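Local structure of probable endoglucanase (1WZZ) at residues S302-D310 with T321-A329. The protein hydrolyses internal beta-1,4-glucosidic linkages of cellulose and carboxymethyl-cellulose as a secreted family 8 endoglucanase. Numbering follows the deposited sequence.
Sequences SAGELPTLD and TLLVYIARA
Leu306 carries a largely buried, mainly apolar contact in which the loop between helices 289-297 and 315-331 folds back along the second helix, joined to it by one direct hydrogen bond. Leu306 CD1 sits almost centrally above one face of the Tyr325 ring, a CH-pi contact 3.7 Å from the centroid and 6° off the ring normal. The same methyl lies over a face of the Arg328 guanidinium, with CD1 3.5 Å from CZ, so one methyl of Leu306 fills the corner between two flat groups, the tyrosine ring and the guanidinium, from residues about one helical turn apart. Val324 CG1 adds an apolar contact, 4.1 Å from Leu306 CD1. The Arg328 chain leaves the helix with CG opposite the backbone N (chi1 -176°), and the bend at chi3 (63°) turns a face of the guanidinium to the leucine methyl. Tyr325 OH donates to Pro307 O at 2.7 Å; the hydroxyl stands above the carbonyl plane, while Pro307 O lies at the edge of the ring. Water 1 donates to both Tyr325 OH and Glu305 OE2, and water 2 accepts from Leu306 N and Arg328 NH2, giving that backbone amide a partner. A phenylalanine in place of Tyr325 would probably leave Pro307 O without this donor and water 1 without one of its acceptors. Farther along, Leu309 CD1 packs 3.7 Å from Thr321 CG2, the two side chains running alongside in opposite senses, and Leu309 CD2 meets Leu322 CD2 nearly at right angles. Leu309 also packs on Ile25, and its backbone N and O hydrogen-bond to the side chains of Gln22 and Lys29, tying the loop to helix 18-30. Away from the catalytic residues, this is plain structural packing of an inter-helix connection against the last helix of the (alpha/alpha)6 barrel of glycoside hydrolase family 8.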
loop_
_atom_site.group_PDB
_atom_site.type_symbol
_atom_site.label_atom_id
_atom_site.label_comp_id
_atom_site.label_asym_id
_atom_site.label_seq_id
_atom_site.Cartn_x
_atom_site.Cartn_y
_atom_site.Cartn_z
ATOM N N SER A 302 9.012 -21.295 -6.309
ATOM C CA SER A 302 8.787 -21.777 -4.946
ATOM C C SER A 302 7.567 -22.672 -4.871
ATOM O O SER A 302 6.829 -22.812 -5.842
ATOM C CB SER A 302 8.606 -20.606 -3.974
ATOM O OG SER A 302 9.852 -20.017 -3.643
ATOM N N ALA A 303 7.366 -23.282 -3.709
ATOM C CA ALA A 303 6.219 -24.155 -3.483
ATOM C C ALA A 303 4.961 -23.308 -3.270
ATOM O O ALA A 303 3.856 -23.681 -3.679
ATOM C CB ALA A 303 6.468 -25.028 -2.252
ATOM N N GLY A 304 5.141 -22.158 -2.626
ATOM C CA GLY A 304 4.017 -21.282 -2.352
ATOM C C GLY A 304 3.735 -21.241 -0.864
ATOM O O GLY A 304 2.853 -20.506 -0.416
ATOM N N GLU A 305 4.487 -22.029 -0.095
ATOM C CA GLU A 305 4.329 -22.088 1.365
ATOM C C GLU A 305 4.743 -20.741 1.953
ATOM O O GLU A 305 5.903 -20.524 2.257
ATOM C CB GLU A 305 5.214 -23.193 1.922
ATOM C CG GLU A 305 5.216 -23.234 3.436
ATOM C CD GLU A 305 3.826 -23.033 3.997
ATOM O OE1 GLU A 305 2.933 -23.837 3.654
ATOM O OE2 GLU A 305 3.627 -22.070 4.776
ATOM N N LEU A 306 3.788 -19.831 2.098
ATOM C CA LEU A 306 4.119 -18.500 2.579
ATOM C C LEU A 306 4.696 -18.407 3.973
ATOM O O LEU A 306 4.455 -19.272 4.824
ATOM C CB LEU A 306 2.867 -17.608 2.542
ATOM C CG LEU A 306 2.195 -17.301 1.201
ATOM C CD1 LEU A 306 0.928 -16.460 1.456
ATOM C CD2 LEU A 306 3.166 -16.544 0.299
ATOM N N PRO A 307 5.480 -17.347 4.239
ATOM C CA PRO A 307 6.053 -17.158 5.571
ATOM C C PRO A 307 4.837 -16.936 6.490
ATOM O O PRO A 307 3.763 -16.565 5.997
ATOM C CB PRO A 307 6.853 -15.861 5.443
ATOM C CG PRO A 307 7.208 -15.811 3.970
ATOM C CD PRO A 307 5.994 -16.352 3.272
ATOM N N THR A 308 4.999 -17.190 7.788
ATOM C CA THR A 308 3.924 -16.965 8.764
ATOM C C THR A 308 4.349 -15.899 9.767
ATOM O O THR A 308 5.555 -15.656 10.021
ATOM C CB THR A 308 3.524 -18.282 9.500
ATOM O OG1 THR A 308 4.683 -18.853 10.114
ATOM C CG2 THR A 308 2.912 -19.272 8.496
ATOM N N LEU A 309 3.368 -15.240 10.367
ATOM C CA LEU A 309 3.649 -14.129 11.261
ATOM C C LEU A 309 4.308 -14.462 12.594
ATOM O O LEU A 309 4.876 -13.578 13.234
ATOM C CB LEU A 309 2.353 -13.304 11.481
ATOM C CG LEU A 309 2.163 -12.159 10.474
ATOM C CD1 LEU A 309 1.999 -12.698 9.073
ATOM C CD2 LEU A 309 0.960 -11.305 10.871
ATOM N N ASP A 310 4.220 -15.717 13.018
ATOM C CA ASP A 310 4.867 -16.074 14.264
ATOM C C ASP A 310 6.393 -15.990 14.113
ATOM O O ASP A 310 7.117 -15.980 15.112
ATOM C CB ASP A 310 4.418 -17.465 14.736
ATOM C CG ASP A 310 4.476 -18.518 13.651
ATOM O OD1 ASP A 310 3.870 -18.326 12.574
ATOM O OD2 ASP A 310 5.114 -19.573 13.889
ATOM N N THR A 321 3.510 -9.313 5.012
ATOM C CA THR A 321 3.192 -10.715 4.824
ATOM C C THR A 321 1.686 -10.964 4.853
ATOM O O THR A 321 1.154 -11.662 3.986
ATOM C CB THR A 321 3.882 -11.577 5.903
ATOM O OG1 THR A 321 5.308 -11.398 5.796
ATOM C CG2 THR A 321 3.567 -13.048 5.704
ATOM N N LEU A 322 0.991 -10.377 5.830
ATOM C CA LEU A 322 -0.459 -10.569 5.903
ATOM C C LEU A 322 -1.153 -9.952 4.681
ATOM O O LEU A 322 -2.135 -10.487 4.172
ATOM C CB LEU A 322 -0.987 -9.992 7.228
ATOM C CG LEU A 322 -2.449 -10.240 7.614
ATOM C CD1 LEU A 322 -2.982 -11.570 7.189
ATOM C CD2 LEU A 322 -2.517 -10.084 9.122
ATOM N N LEU A 323 -0.601 -8.866 4.155
ATOM C CA LEU A 323 -1.176 -8.252 2.959
ATOM C C LEU A 323 -1.136 -9.262 1.808
ATOM O O LEU A 323 -2.059 -9.349 0.994
ATOM C CB LEU A 323 -0.383 -7.000 2.611
ATOM C CG LEU A 323 -0.970 -6.112 1.522
ATOM C CD1 LEU A 323 -2.324 -5.517 2.017
ATOM C CD2 LEU A 323 0.034 -5.022 1.206
ATOM N N VAL A 324 -0.049 -10.038 1.717
ATOM C CA VAL A 324 0.045 -11.044 0.674
ATOM C C VAL A 324 -1.005 -12.154 0.892
ATOM O O VAL A 324 -1.598 -12.666 -0.069
ATOM C CB VAL A 324 1.476 -11.671 0.622
ATOM C CG1 VAL A 324 1.497 -12.835 -0.377
ATOM C CG2 VAL A 324 2.509 -10.592 0.197
ATOM N N TYR A 325 -1.229 -12.551 2.144
ATOM C CA TYR A 325 -2.265 -13.562 2.395
ATOM C C TYR A 325 -3.624 -13.055 1.889
ATOM O O TYR A 325 -4.410 -13.824 1.336
ATOM C CB TYR A 325 -2.373 -13.882 3.896
ATOM C CG TYR A 325 -1.387 -14.926 4.376
ATOM C CD1 TYR A 325 -1.774 -16.260 4.536
ATOM C CD2 TYR A 325 -0.086 -14.572 4.706
ATOM C CE1 TYR A 325 -0.871 -17.217 5.026
ATOM C CE2 TYR A 325 0.832 -15.524 5.190
ATOM C CZ TYR A 325 0.425 -16.830 5.345
ATOM O OH TYR A 325 1.346 -17.740 5.830
ATOM N N ILE A 326 -3.888 -11.764 2.069
ATOM C CA ILE A 326 -5.173 -11.201 1.607
ATOM C C ILE A 326 -5.224 -11.243 0.083
ATOM O O ILE A 326 -6.230 -11.650 -0.509
ATOM C CB ILE A 326 -5.352 -9.732 2.044
ATOM C CG1 ILE A 326 -5.135 -9.573 3.550
ATOM C CG2 ILE A 326 -6.768 -9.223 1.598
ATOM C CD1 ILE A 326 -6.020 -10.419 4.377
ATOM N N ALA A 327 -4.137 -10.814 -0.563
ATOM C CA ALA A 327 -4.077 -10.793 -2.012
ATOM C C ALA A 327 -4.299 -12.168 -2.578
ATOM O O ALA A 327 -5.039 -12.337 -3.531
ATOM C CB ALA A 327 -2.708 -10.257 -2.489
ATOM N N ARG A 328 -3.631 -13.155 -1.990
ATOM C CA ARG A 328 -3.772 -14.517 -2.469
ATOM C C ARG A 328 -5.196 -15.007 -2.292
ATOM O O ARG A 328 -5.757 -15.609 -3.205
ATOM C CB ARG A 328 -2.789 -15.439 -1.738
ATOM C CG ARG A 328 -2.802 -16.876 -2.235
ATOM C CD ARG A 328 -1.861 -17.751 -1.400
ATOM N NE ARG A 328 -2.296 -17.814 0.002
ATOM C CZ ARG A 328 -1.796 -18.650 0.908
ATOM N NH1 ARG A 328 -2.244 -18.626 2.159
ATOM N NH2 ARG A 328 -0.855 -19.519 0.557
ATOM N N ALA A 329 -5.793 -14.732 -1.136
ATOM C CA ALA A 329 -7.162 -15.186 -0.866
ATOM C C ALA A 329 -8.142 -14.572 -1.860
ATOM O O ALA A 329 -9.084 -15.235 -2.311
ATOM C CB ALA A 329 -7.563 -14.829 0.544
HETATM O O HOH W 1 1.174 -20.414 5.170
HETATM O O HOH W 2 0.920 -20.797 2.337
#